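PDB 3L7I: teichoic acid biosynthesis protein F from Staphylococcus epidermidis, which probably takes part in teichoic acid biosynthesis and has a GT-B-type architecture of two Rossmann-like domains, each built around a parallel sheet. Local coordinates for residues K390-N395 with K403-S408; L482-R487 with I504-Y509; N486-E491 with D696-V701. All coordinates share one frame; numbering follows the deposited sequence.

Contact 1: K390-N395 with K403-S408; sequences KNPDKN and KVKRNS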
ATOM      1  N   LYS A 390     -24.129   9.161 -24.855  1.00 56.91           N
ATOM      2  CA  LYS A 390     -24.393   8.506 -23.586  1.00 57.21           C
ATOM      3  C   LYS A 390     -24.891   7.125 -23.888  1.00 58.52           C
ATOM      4  O   LYS A 390     -24.541   6.169 -23.217  1.00 59.39           O
ATOM      5  CB  LYS A 390     -25.443   9.244 -22.772  1.00 57.03           C
ATOM      6  CG  LYS A 390     -25.077  10.657 -22.453  1.00 55.93           C
ATOM      7  CD  LYS A 390     -25.983  11.186 -21.361  1.00 56.01           C
ATOM      8  CE  LYS A 390     -26.327  12.668 -21.578  1.00 55.38           C
ATOM      9  NZ  LYS A 390     -27.691  13.036 -21.007  1.00 55.93           N
ATOM     10  N   ASN A 391     -25.715   7.030 -24.919  1.00 62.70           N
ATOM     11  CA  ASN A 391     -26.317   5.763 -25.315  1.00 66.43           C
ATOM     12  C   ASN A 391     -26.254   5.552 -26.815  1.00 69.42           C
ATOM     13  O   ASN A 391     -27.219   5.798 -27.512  1.00 69.88           O
ATOM     14  CB  ASN A 391     -27.762   5.708 -24.832  1.00 65.88           C
ATOM     15  CG  ASN A 391     -27.862   5.721 -23.316  1.00 64.01           C
ATOM     16  OD1 ASN A 391     -27.337   4.822 -22.638  1.00 65.56           O
ATOM     17  ND2 ASN A 391     -28.531   6.742 -22.769  1.00 61.10           N
ATOM     18  N   PRO A 392     -25.102   5.089 -27.311  1.00 61.51           N
ATOM     19  CA  PRO A 392     -24.815   4.956 -28.743  1.00 62.22           C
ATOM     20  C   PRO A 392     -25.813   4.114 -29.531  1.00 63.92           C
ATOM     21  O   PRO A 392     -25.982   4.382 -30.716  1.00 64.44           O
ATOM     22  CB  PRO A 392     -23.442   4.301 -28.756  1.00 62.38           C
ATOM     23  CG  PRO A 392     -22.812   4.758 -27.494  1.00 61.07           C
ATOM     24  CD  PRO A 392     -23.923   4.759 -26.490  1.00 61.00           C
ATOM     25  N   ASP A 393     -26.468   3.146 -28.900  1.00 94.12           N
ATOM     26  CA  ASP A 393     -27.385   2.270 -29.626  1.00 97.45           C
ATOM     27  C   ASP A 393     -28.733   2.945 -29.902  1.00 98.70           C
ATOM     28  O   ASP A 393     -29.555   2.417 -30.638  1.00101.21           O
ATOM     29  CB  ASP A 393     -27.572   0.928 -28.892  1.00101.04           C
ATOM     30  CG  ASP A 393     -26.247   0.131 -28.738  1.00100.18           C
ATOM     31  OD1 ASP A 393     -25.512  -0.036 -29.743  1.00 98.77           O
ATOM     32  OD2 ASP A 393     -25.946  -0.346 -27.611  1.00101.22           O
ATOM     33  N   LYS A 394     -28.948   4.117 -29.312  1.00 82.18           N
ATOM     34  CA  LYS A 394     -30.175   4.895 -29.517  1.00 80.09           C
ATOM     35  C   LYS A 394     -29.897   6.128 -30.350  1.00 78.01           C
ATOM     36  O   LYS A 394     -30.708   7.038 -30.411  1.00 75.72           O
ATOM     37  CB  LYS A 394     -30.783   5.339 -28.183  1.00 75.97           C
ATOM     38  CG  LYS A 394     -31.673   4.313 -27.505  1.00 78.14           C
ATOM     39  CD  LYS A 394     -31.950   4.728 -26.071  1.00 74.63           C
ATOM     40  CE  LYS A 394     -32.441   3.565 -25.214  1.00 76.85           C
ATOM     41  NZ  LYS A 394     -32.088   3.778 -23.756  1.00 74.22           N
ATOM     42  N   ASN A 395     -28.736   6.165 -30.976  1.00 69.57           N
ATOM     43  CA  ASN A 395     -28.394   7.267 -31.849  1.00 66.82           C
ATOM     44  C   ASN A 395     -28.021   6.784 -33.233  1.00 66.91           C
ATOM     45  O   ASN A 395     -27.333   5.775 -33.386  1.00 67.54           O
ATOM     46  CB  ASN A 395     -27.267   8.084 -31.249  1.00 63.60           C
ATOM     47  CG  ASN A 395     -27.770   9.083 -30.260  1.00 60.57           C
ATOM     48  OD1 ASN A 395     -28.419  10.072 -30.631  1.00 60.28           O
ATOM     49  ND2 ASN A 395     -27.496   8.840 -28.986  1.00 60.01           N
ATOM     50  N   LYS A 403     -19.140   4.849 -33.410  1.00 64.45           N
ATOM     51  CA  LYS A 403     -19.597   5.509 -32.186  1.00 62.79           C
ATOM     52  C   LYS A 403     -19.144   4.852 -30.872  1.00 62.33           C
ATOM     53  O   LYS A 403     -19.124   3.627 -30.766  1.00 63.44           O
ATOM     54  CB  LYS A 403     -21.115   5.771 -32.202  1.00 62.74           C
ATOM     55  CG  LYS A 403     -21.990   4.917 -33.117  1.00 64.47           C
ATOM     56  CD  LYS A 403     -23.320   5.617 -33.315  1.00 64.23           C
ATOM     57  CE  LYS A 403     -24.348   4.750 -33.982  1.00 65.95           C
ATOM     58  NZ  LYS A 403     -24.738   3.603 -33.129  1.00 66.58           N
ATOM     59  N   VAL A 404     -18.768   5.677 -29.888  1.00 60.83           N
ATOM     60  CA  VAL A 404     -18.365   5.192 -28.562  1.00 60.36           C
ATOM     61  C   VAL A 404     -19.310   5.604 -27.426  1.00 59.46           C
ATOM     62  O   VAL A 404     -20.012   6.610 -27.516  1.00 58.77           O
ATOM     63  CB  VAL A 404     -16.996   5.722 -28.181  1.00 59.59           C
ATOM     64  CG1 VAL A 404     -15.988   5.338 -29.220  1.00 60.60           C
ATOM     65  CG2 VAL A 404     -17.063   7.222 -28.043  1.00 58.31           C
ATOM     66  N   LYS A 405     -19.288   4.839 -26.337  1.00 59.58           N
ATOM     67  CA  LYS A 405     -20.077   5.154 -25.144  1.00 58.95           C
ATOM     68  C   LYS A 405     -19.261   5.946 -24.091  1.00 57.75           C
ATOM     69  O   LYS A 405     -18.070   5.687 -23.855  1.00 57.69           O
ATOM     70  CB  LYS A 405     -20.644   3.862 -24.545  1.00 60.03           C
ATOM     71  CG  LYS A 405     -21.506   4.054 -23.325  1.00 59.74           C
ATOM     72  CD  LYS A 405     -22.298   2.813 -22.984  1.00 61.11           C
ATOM     73  CE  LYS A 405     -23.287   3.092 -21.851  1.00 61.02           C
ATOM     74  NZ  LYS A 405     -23.829   1.840 -21.252  1.00 62.45           N
ATOM     75  N   ARG A 406     -19.890   6.917 -23.452  1.00 66.34           N
ATOM     76  CA  ARG A 406     -19.157   7.708 -22.487  1.00 64.14           C
ATOM     77  C   ARG A 406     -18.608   6.850 -21.365  1.00 63.66           C
ATOM     78  O   ARG A 406     -19.287   5.963 -20.871  1.00 64.59           O
ATOM     79  CB  ARG A 406     -20.049   8.791 -21.915  1.00 61.60           C
ATOM     80  CG  ARG A 406     -19.824  10.121 -22.525  1.00 59.71           C
ATOM     81  CD  ARG A 406     -20.758  11.107 -21.920  1.00 57.59           C
ATOM     82  NE  ARG A 406     -20.307  12.470 -22.166  1.00 55.93           N
ATOM     83  CZ  ARG A 406     -20.153  13.381 -21.215  1.00 54.91           C
ATOM     84  NH1 ARG A 406     -19.738  14.605 -21.541  1.00 53.89           N
ATOM     85  NH2 ARG A 406     -20.437  13.071 -19.953  1.00 55.33           N
ATOM     86  N   ASN A 407     -17.371   7.111 -20.972  1.00 81.87           N
ATOM     87  CA  ASN A 407     -16.761   6.413 -19.850  1.00 81.33           C
ATOM     88  C   ASN A 407     -16.392   4.972 -20.083  1.00 82.75           C
ATOM     89  O   ASN A 407     -16.222   4.208 -19.136  1.00 82.73           O
ATOM     90  CB  ASN A 407     -17.648   6.494 -18.632  1.00 80.90           C
ATOM     91  CG  ASN A 407     -17.321   7.677 -17.798  1.00 79.21           C
ATOM     92  OD1 ASN A 407     -16.605   7.552 -16.785  1.00 78.41           O
ATOM     93  ND2 ASN A 407     -17.776   8.866 -18.241  1.00 78.81           N
ATOM     94  N   SER A 408     -16.270   4.609 -21.349  1.00 57.65           N
ATOM     95  CA  SER A 408     -15.881   3.267 -21.724  1.00 58.82           C
ATOM     96  C   SER A 408     -14.455   3.301 -22.239  1.00 58.85           C
ATOM     97  O   SER A 408     -13.895   4.372 -22.503  1.00 58.04           O
ATOM     98  CB  SER A 408     -16.840   2.706 -22.773  1.00 59.74           C
ATOM     99  OG  SER A 408     -16.763   3.454 -23.962  1.00 59.46           O
TER
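K405 carries CG anti to its backbone N (chi1 -179°) and runs on extended, whereas K403 is bent at its last torsion (chi4 66°), so two lysines of one edge strand grip the loop in different ways. The loop links strand 384-389 to strand 402-405, the outermost strand at this end of the parallel sheet in a Rossmann-like domain, and the short connection contains no α-helix. P392 meets both lysines, K405 with its ring and K403 with its carbonyl oxygen. The ring crosses the K405 chain at about a right angle, and P392 CG lies 3.4 Å from V404 O. Proline suits this place because it opens a 3-10 turn, where its missing N-H costs nothing. The extended methylenes of K405 pass over K390 O, CE lying 3.6 Å from it. K403 curls its amine over the turn, and NZ bonds P392 O at 2.8 Å from above the carbonyl plane; the same oxygen also accepts from N395 N. Beyond the strand, a type II turn from K405 to S408 places N407 at a positive phi, which asparagine tolerates well. S408 N-caps helix 409-417, and S408 OG bonds K405 O at 2.6 Å, in the carbonyl plane and on a lone pair.

Contact 2: L482-R487 with I504-Y509; sequences LISPNR and ILEIGY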
ATOM      1  N   LEU A 482     -12.803  28.966 -30.590  1.00 61.53           N
ATOM      2  CA  LEU A 482     -14.161  29.223 -30.142  1.00 60.24           C
ATOM      3  C   LEU A 482     -14.934  29.950 -31.242  1.00 60.93           C
ATOM      4  O   LEU A 482     -14.487  30.982 -31.765  1.00 62.52           O
ATOM      5  CB  LEU A 482     -14.152  30.077 -28.886  1.00 60.07           C
ATOM      6  CG  LEU A 482     -15.538  30.503 -28.440  1.00 59.10           C
ATOM      7  CD1 LEU A 482     -16.418  29.290 -28.358  1.00 57.64           C
ATOM      8  CD2 LEU A 482     -15.453  31.174 -27.116  1.00 59.08           C
ATOM      9  N   ILE A 483     -16.100  29.420 -31.597  1.00 59.95           N
ATOM     10  CA  ILE A 483     -16.881  30.003 -32.682  1.00 60.72           C
ATOM     11  C   ILE A 483     -17.703  31.183 -32.193  1.00 60.71           C
ATOM     12  O   ILE A 483     -18.234  31.161 -31.072  1.00 59.50           O
ATOM     13  CB  ILE A 483     -17.784  28.965 -33.320  1.00 59.96           C
ATOM     14  CG1 ILE A 483     -16.937  27.929 -34.062  1.00 60.54           C
ATOM     15  CG2 ILE A 483     -18.755  29.615 -34.278  1.00 60.73           C
ATOM     16  CD1 ILE A 483     -17.720  27.090 -35.041  1.00 60.52           C
ATOM     17  N   SER A 484     -17.809  32.222 -33.016  1.00 62.30           N
ATOM     18  CA  SER A 484     -18.674  33.347 -32.671  1.00 62.56           C
ATOM     19  C   SER A 484     -19.657  33.692 -33.787  1.00 63.41           C
ATOM     20  O   SER A 484     -19.283  33.715 -34.972  1.00 64.89           O
ATOM     21  CB  SER A 484     -17.851  34.583 -32.309  1.00 64.08           C
ATOM     22  OG  SER A 484     -18.677  35.612 -31.790  1.00 64.31           O
ATOM     23  N   PRO A 485     -20.919  33.960 -33.409  1.00 62.68           N
ATOM     24  CA  PRO A 485     -22.028  34.318 -34.302  1.00 63.46           C
ATOM     25  C   PRO A 485     -22.057  35.808 -34.676  1.00 65.59           C
ATOM     26  O   PRO A 485     -22.594  36.154 -35.735  1.00 66.98           O
ATOM     27  CB  PRO A 485     -23.277  33.976 -33.478  1.00 61.82           C
ATOM     28  CG  PRO A 485     -22.804  33.250 -32.294  1.00 60.22           C
ATOM     29  CD  PRO A 485     -21.394  33.686 -32.051  1.00 61.00           C
ATOM     30  N   ASN A 486     -21.496  36.667 -33.825  1.00 66.04           N
ATOM     31  CA  ASN A 486     -21.567  38.122 -34.012  1.00 68.19           C
ATOM     32  C   ASN A 486     -20.609  38.880 -33.089  1.00 68.82           C
ATOM     33  O   ASN A 486     -20.092  38.318 -32.132  1.00 67.37           O
ATOM     34  CB  ASN A 486     -23.006  38.618 -33.805  1.00 68.08           C
ATOM     35  CG  ASN A 486     -23.762  37.789 -32.781  1.00 65.66           C
ATOM     36  OD1 ASN A 486     -23.533  37.895 -31.573  1.00 64.86           O
ATOM     37  ND2 ASN A 486     -24.664  36.946 -33.262  1.00 64.72           N
ATOM     38  N   ARG A 487     -20.381  40.161 -33.367  1.00 71.20           N
ATOM     39  CA  ARG A 487     -19.451  40.942 -32.562  1.00 72.19           C
ATOM     40  C   ARG A 487     -19.895  41.022 -31.115  1.00 70.73           C
ATOM     41  O   ARG A 487     -19.078  40.980 -30.205  1.00 70.38           O
ATOM     42  CB  ARG A 487     -19.268  42.342 -33.131  1.00 75.30           C
ATOM     43  CG  ARG A 487     -18.118  43.074 -32.484  1.00 76.70           C
ATOM     44  CD  ARG A 487     -16.803  42.323 -32.688  1.00 76.52           C
ATOM     45  NE  ARG A 487     -15.890  43.048 -33.577  1.00 79.58           N
ATOM     46  CZ  ARG A 487     -15.575  42.690 -34.823  1.00 80.72           C
ATOM     47  NH1 ARG A 487     -16.090  41.587 -35.365  1.00 78.96           N
ATOM     48  NH2 ARG A 487     -14.729  43.443 -35.531  1.00 83.87           N
ATOM     49  N   ILE A 504     -11.053  33.407 -31.152  1.00 67.50           N
ATOM     50  CA  ILE A 504     -12.426  33.426 -31.611  1.00 66.55           C
ATOM     51  C   ILE A 504     -12.510  33.441 -33.136  1.00 67.96           C
ATOM     52  O   ILE A 504     -11.832  34.239 -33.797  1.00 70.25           O
ATOM     53  CB  ILE A 504     -13.129  34.646 -31.047  1.00 66.75           C
ATOM     54  CG1 ILE A 504     -13.283  34.476 -29.535  1.00 65.24           C
ATOM     55  CG2 ILE A 504     -14.472  34.841 -31.724  1.00 66.38           C
ATOM     56  CD1 ILE A 504     -13.487  35.770 -28.782  1.00 66.05           C
ATOM     57  N   LEU A 505     -13.321  32.552 -33.701  1.00 66.84           N
ATOM     58  CA  LEU A 505     -13.595  32.595 -35.137  1.00 68.25           C
ATOM     59  C   LEU A 505     -15.000  33.139 -35.358  1.00 67.82           C
ATOM     60  O   LEU A 505     -15.988  32.421 -35.152  1.00 66.02           O
ATOM     61  CB  LEU A 505     -13.508  31.204 -35.742  1.00 67.69           C
ATOM     62  CG  LEU A 505     -12.284  30.361 -35.431  1.00 67.75           C
ATOM     63  CD1 LEU A 505     -12.397  29.016 -36.112  1.00 67.38           C
ATOM     64  CD2 LEU A 505     -11.074  31.104 -35.909  1.00 70.29           C
ATOM     65  N   GLU A 506     -15.102  34.406 -35.748  1.00 69.65           N
ATOM     66  CA  GLU A 506     -16.401  35.015 -35.996  1.00 69.62           C
ATOM     67  C   GLU A 506     -16.882  34.583 -37.343  1.00 70.50           C
ATOM     68  O   GLU A 506     -16.611  35.246 -38.325  1.00 72.95           O
ATOM     69  CB  GLU A 506     -16.273  36.521 -36.026  1.00 71.72           C
ATOM     70  CG  GLU A 506     -16.852  37.217 -34.832  1.00 70.74           C
ATOM     71  CD  GLU A 506     -17.283  38.631 -35.165  1.00 72.88           C
ATOM     72  OE1 GLU A 506     -17.451  38.954 -36.372  1.00 74.81           O
ATOM     73  OE2 GLU A 506     -17.441  39.418 -34.214  1.00 72.84           O
ATOM     74  N   ILE A 507     -17.598  33.476 -37.414  1.00 68.76           N
ATOM     75  CA  ILE A 507     -17.948  32.944 -38.722  1.00 69.77           C
ATOM     76  C   ILE A 507     -19.395  32.510 -38.816  1.00 68.45           C
ATOM     77  O   ILE A 507     -19.894  32.301 -39.909  1.00 69.55           O
ATOM     78  CB  ILE A 507     -17.059  31.756 -39.095  1.00 69.74           C
ATOM     79  CG1 ILE A 507     -17.127  30.679 -37.997  1.00 67.09           C
ATOM     80  CG2 ILE A 507     -15.627  32.216 -39.347  1.00 71.78           C
ATOM     81  CD1 ILE A 507     -16.408  29.395 -38.370  1.00 67.07           C
ATOM     82  N   GLY A 508     -20.059  32.376 -37.664  1.00 66.31           N
ATOM     83  CA  GLY A 508     -21.458  31.981 -37.612  1.00 65.11           C
ATOM     84  C   GLY A 508     -21.565  30.508 -37.293  1.00 63.32           C
ATOM     85  O   GLY A 508     -20.584  29.777 -37.370  1.00 63.31           O
ATOM     86  N   TYR A 509     -22.757  30.063 -36.923  1.00 62.00           N
ATOM     87  CA  TYR A 509     -22.954  28.678 -36.492  1.00 60.43           C
ATOM     88  C   TYR A 509     -23.119  27.706 -37.657  1.00 61.11           C
ATOM     89  O   TYR A 509     -23.919  27.926 -38.573  1.00 62.12           O
ATOM     90  CB  TYR A 509     -24.141  28.580 -35.539  1.00 58.98           C
ATOM     91  CG  TYR A 509     -23.823  29.103 -34.176  1.00 58.11           C
ATOM     92  CD1 TYR A 509     -22.728  28.614 -33.489  1.00 57.52           C
ATOM     93  CD2 TYR A 509     -24.605  30.078 -33.570  1.00 58.06           C
ATOM     94  CE1 TYR A 509     -22.402  29.071 -32.241  1.00 56.93           C
ATOM     95  CE2 TYR A 509     -24.287  30.548 -32.304  1.00 57.48           C
ATOM     96  CZ  TYR A 509     -23.174  30.035 -31.645  1.00 56.92           C
ATOM     97  OH  TYR A 509     -22.791  30.459 -30.388  1.00 56.53           O
TER
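Strands 482-484 and 504-506 run parallel at 29°, and L505 bonds both ways across the gap: its N donates to L482 O at 2.8 Å and its O accepts from S484 N. This is the closing step of a beta-alpha-beta crossover through helix 487-496, with 504-506 an outermost strand of its sheet within this chain. I483 and L505 point to the face covered by helix 706-721, while L482, S484, I504 and E506 point to that of the crossover helix. S484 is small enough for its CB to meet both I504 CG2 and E506 CG on this second face, where its OG bonds T490 OG1. Past the bridges, S484 O receives G508 N at 3.1 Å and, more weakly, I507 N as the chain turns; G508 adopts a positive phi (100°) that glycine accommodates readily. The ring of Y509 lies obliquely against P485, and I483 CG2 approaches Y509 CD1 at 4.2 Å. On the side of the crossover helix, R487 has CG anti to its backbone N and then bends at chi2 and chi3, swinging the guanidinium back toward E506. T490 OG1 bonds E506 OE2 as well, and the nearby helix start may favour the charged carboxylate. R487 NH1 completes the salt bridge, 2.8 Å from E506 OE2, which lies near the guanidinium plane while the nitrogen stands above the carboxylate plane.

Contact 3: N486-E491 with D696-V701; sequences NRYSTE and DRFCSV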
ATOM      1  N   ASN A 486     -21.496  36.667 -33.825  1.00 66.04           N
ATOM      2  CA  ASN A 486     -21.567  38.122 -34.012  1.00 68.19           C
ATOM      3  C   ASN A 486     -20.609  38.880 -33.089  1.00 68.82           C
ATOM      4  O   ASN A 486     -20.092  38.318 -32.132  1.00 67.37           O
ATOM      5  CB  ASN A 486     -23.006  38.618 -33.805  1.00 68.08           C
ATOM      6  CG  ASN A 486     -23.762  37.789 -32.781  1.00 65.66           C
ATOM      7  OD1 ASN A 486     -23.533  37.895 -31.573  1.00 64.86           O
ATOM      8  ND2 ASN A 486     -24.664  36.946 -33.262  1.00 64.72           N
ATOM      9  N   ARG A 487     -20.381  40.161 -33.367  1.00 71.20           N
ATOM     10  CA  ARG A 487     -19.451  40.942 -32.562  1.00 72.19           C
ATOM     11  C   ARG A 487     -19.895  41.022 -31.115  1.00 70.73           C
ATOM     12  O   ARG A 487     -19.078  40.980 -30.205  1.00 70.38           O
ATOM     13  CB  ARG A 487     -19.268  42.342 -33.131  1.00 75.30           C
ATOM     14  CG  ARG A 487     -18.118  43.074 -32.484  1.00 76.70           C
ATOM     15  CD  ARG A 487     -16.803  42.323 -32.688  1.00 76.52           C
ATOM     16  NE  ARG A 487     -15.890  43.048 -33.577  1.00 79.58           N
ATOM     17  CZ  ARG A 487     -15.575  42.690 -34.823  1.00 80.72           C
ATOM     18  NH1 ARG A 487     -16.090  41.587 -35.365  1.00 78.96           N
ATOM     19  NH2 ARG A 487     -14.729  43.443 -35.531  1.00 83.87           N
ATOM     20  N   TYR A 488     -21.202  41.140 -30.923  1.00 70.10           N
ATOM     21  CA  TYR A 488     -21.833  41.121 -29.605  1.00 68.80           C
ATOM     22  C   TYR A 488     -21.504  39.856 -28.828  1.00 66.47           C
ATOM     23  O   TYR A 488     -21.190  39.912 -27.649  1.00 66.04           O
ATOM     24  CB  TYR A 488     -23.331  41.269 -29.803  1.00 68.63           C
ATOM     25  CG  TYR A 488     -24.237  40.802 -28.690  1.00 66.94           C
ATOM     26  CD1 TYR A 488     -24.729  41.694 -27.751  1.00 67.76           C
ATOM     27  CD2 TYR A 488     -24.666  39.481 -28.629  1.00 64.84           C
ATOM     28  CE1 TYR A 488     -25.582  41.275 -26.755  1.00 66.53           C
ATOM     29  CE2 TYR A 488     -25.518  39.054 -27.640  1.00 63.62           C
ATOM     30  CZ  TYR A 488     -25.978  39.954 -26.710  1.00 64.49           C
ATOM     31  OH  TYR A 488     -26.836  39.530 -25.722  1.00 63.55           O
ATOM     32  N   SER A 489     -21.559  38.713 -29.491  1.00 66.40           N
ATOM     33  CA  SER A 489     -21.132  37.475 -28.855  1.00 63.31           C
ATOM     34  C   SER A 489     -19.628  37.460 -28.588  1.00 63.83           C
ATOM     35  O   SER A 489     -19.201  37.075 -27.513  1.00 63.00           O
ATOM     36  CB  SER A 489     -21.555  36.253 -29.679  1.00 62.11           C
ATOM     37  OG  SER A 489     -22.898  35.898 -29.399  1.00 61.05           O
ATOM     38  N   THR A 490     -18.826  37.872 -29.562  1.00 65.42           N
ATOM     39  CA  THR A 490     -17.394  37.983 -29.345  1.00 66.30           C
ATOM     40  C   THR A 490     -17.073  38.826 -28.117  1.00 66.92           C
ATOM     41  O   THR A 490     -16.264  38.436 -27.292  1.00 66.47           O
ATOM     42  CB  THR A 490     -16.664  38.625 -30.537  1.00 68.60           C
ATOM     43  OG1 THR A 490     -16.896  37.863 -31.729  1.00 68.36           O
ATOM     44  CG2 THR A 490     -15.165  38.703 -30.261  1.00 69.64           C
ATOM     45  N   GLU A 491     -17.695  39.992 -28.000  1.00 86.53           N
ATOM     46  CA  GLU A 491     -17.343  40.922 -26.932  1.00 90.61           C
ATOM     47  C   GLU A 491     -17.696  40.314 -25.577  1.00 89.86           C
ATOM     48  O   GLU A 491     -16.945  40.450 -24.608  1.00 91.81           O
ATOM     49  CB  GLU A 491     -18.043  42.264 -27.137  1.00 95.29           C
ATOM     50  CG  GLU A 491     -17.106  43.460 -27.037  1.00100.53           C
ATOM     51  CD  GLU A 491     -16.246  43.670 -28.295  1.00100.66           C
ATOM     52  OE1 GLU A 491     -16.686  44.419 -29.204  1.00102.70           O
ATOM     53  OE2 GLU A 491     -15.125  43.106 -28.369  1.00 99.26           O
ATOM     54  N   ASP A 696     -29.354  42.806 -38.706  1.00 88.85           N
ATOM     55  CA  ASP A 696     -28.088  43.475 -38.942  1.00 91.13           C
ATOM     56  C   ASP A 696     -27.174  43.151 -37.792  1.00 89.57           C
ATOM     57  O   ASP A 696     -26.010  42.837 -37.990  1.00 89.60           O
ATOM     58  CB  ASP A 696     -28.271  44.997 -39.028  1.00 94.70           C
ATOM     59  CG  ASP A 696     -28.788  45.452 -40.381  1.00 97.07           C
ATOM     60  OD1 ASP A 696     -28.851  44.615 -41.315  1.00 96.14           O
ATOM     61  OD2 ASP A 696     -29.125  46.657 -40.509  1.00100.00           O
ATOM     62  N   ARG A 697     -27.724  43.218 -36.584  1.00 88.28           N
ATOM     63  CA  ARG A 697     -26.919  43.185 -35.371  1.00 87.39           C
ATOM     64  C   ARG A 697     -26.435  41.781 -34.987  1.00 84.09           C
ATOM     65  O   ARG A 697     -25.318  41.623 -34.510  1.00 83.81           O
ATOM     66  CB  ARG A 697     -27.681  43.821 -34.206  1.00 87.51           C
ATOM     67  CG  ARG A 697     -26.816  44.064 -32.997  1.00 87.41           C
ATOM     68  CD  ARG A 697     -27.550  44.719 -31.841  1.00 87.77           C
ATOM     69  NE  ARG A 697     -26.667  44.796 -30.674  1.00 87.45           N
ATOM     70  CZ  ARG A 697     -27.037  45.149 -29.442  1.00 87.33           C
ATOM     71  NH1 ARG A 697     -28.298  45.471 -29.175  1.00 87.51           N
ATOM     72  NH2 ARG A 697     -26.135  45.175 -28.468  1.00 87.13           N
ATOM     73  N   PHE A 698     -27.262  40.762 -35.202  1.00 81.72           N
ATOM     74  CA  PHE A 698     -26.955  39.445 -34.685  1.00 78.58           C
ATOM     75  C   PHE A 698     -26.813  38.357 -35.738  1.00 77.35           C
ATOM     76  O   PHE A 698     -26.240  37.307 -35.455  1.00 75.20           O
ATOM     77  CB  PHE A 698     -28.009  39.033 -33.669  1.00 76.50           C
ATOM     78  CG  PHE A 698     -28.243  40.047 -32.611  1.00 77.70           C
ATOM     79  CD1 PHE A 698     -27.365  40.178 -31.557  1.00 77.48           C
ATOM     80  CD2 PHE A 698     -29.354  40.879 -32.660  1.00 79.17           C
ATOM     81  CE1 PHE A 698     -27.583  41.135 -30.569  1.00 78.77           C
ATOM     82  CE2 PHE A 698     -29.579  41.824 -31.678  1.00 80.43           C
ATOM     83  CZ  PHE A 698     -28.692  41.954 -30.631  1.00 80.26           C
ATOM     84  N   CYS A 699     -27.324  38.580 -36.942  1.00 78.75           N
ATOM     85  CA  CYS A 699     -27.378  37.478 -37.899  1.00 77.47           C
ATOM     86  C   CYS A 699     -26.635  37.736 -39.191  1.00 79.66           C
ATOM     87  O   CYS A 699     -26.619  36.880 -40.079  1.00 78.96           O
ATOM     88  CB  CYS A 699     -28.824  37.125 -38.222  1.00 76.56           C
ATOM     89  SG  CYS A 699     -29.957  37.390 -36.858  1.00 75.39           S
ATOM     90  N   SER A 700     -26.021  38.908 -39.295  1.00 82.46           N
ATOM     91  CA  SER A 700     -25.403  39.339 -40.545  1.00 85.10           C
ATOM     92  C   SER A 700     -24.193  38.486 -40.906  1.00 84.39           C
ATOM     93  O   SER A 700     -23.825  38.372 -42.067  1.00 85.81           O
ATOM     94  CB  SER A 700     -24.979  40.806 -40.441  1.00 88.34           C
ATOM     95  OG  SER A 700     -23.915  40.955 -39.516  1.00 88.18           O
ATOM     96  N   VAL A 701     -23.577  37.887 -39.898  1.00 82.30           N
ATOM     97  CA  VAL A 701     -22.325  37.173 -40.085  1.00 81.80           C
ATOM     98  C   VAL A 701     -22.470  35.868 -40.852  1.00 80.05           C
ATOM     99  O   VAL A 701     -21.549  35.498 -41.563  1.00 80.79           O
ATOM    100  CB  VAL A 701     -21.616  36.913 -38.747  1.00 80.14           C
ATOM    101  CG1 VAL A 701     -20.415  35.986 -38.932  1.00 79.27           C
ATOM    102  CG2 VAL A 701     -21.205  38.233 -38.101  1.00 82.37           C
TER
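N486, Y488 and F698 form the tight part of this contact, and R697 the exposed part. The amide of N486 works in two directions. Its ND2 donates to F698 O at 2.7 Å, on a lone pair in the carbonyl plane, and also bonds T446 OG1. Its OD1 accepts from S489 N and S489 OG, each at 3.0 Å, capping the start of helix 487-496; asparagine suits an N-cap that must also bond a carbonyl near the end of another helix. Beside it Y488, with CG anti to its backbone N (chi1 159°), presents a ring face to the edge of F698. In this T-shaped pair CE1 of F698 stands 3.8 Å above the middle of the Y488 ring and the planes meet at 88°, while Y488 OH is tied to P447 O. V701 CG2 touches N486 CA more lightly at 4.1 Å. Toward solvent the fit loosens: the long R697 chain lays CG over a face of F698, but its NH2 merely comes obliquely within 3.8 Å of Y488 CD1. The end of helix 688-698 thus meets the first domain just before helix 706-721 packs on its sheet, consistent with the C-terminal return of a GT-B fold.

In the fold
Contacts 1 and 2 belong to opposite edges of one seven-stranded parallel sheet, their nearest atoms about 17 Å apart. Contact 1 is a surface contact, held largely by lysine methylenes, a proline and a single amine-to-carbonyl bond. Contact 2 is partly buried and knit mainly by strand hydrogen bonds, with its ion pair at the exposed end. Contact 3, also partly buried, shares N486 and R487 with it, and T490 binds the two together through S484 and E506; V701 packs on P485 and I507. Whereas contacts 1 and 2 join near neighbours in sequence, contact 3 reaches across some 200 residues, relying on an asparagine amide and an aromatic pair.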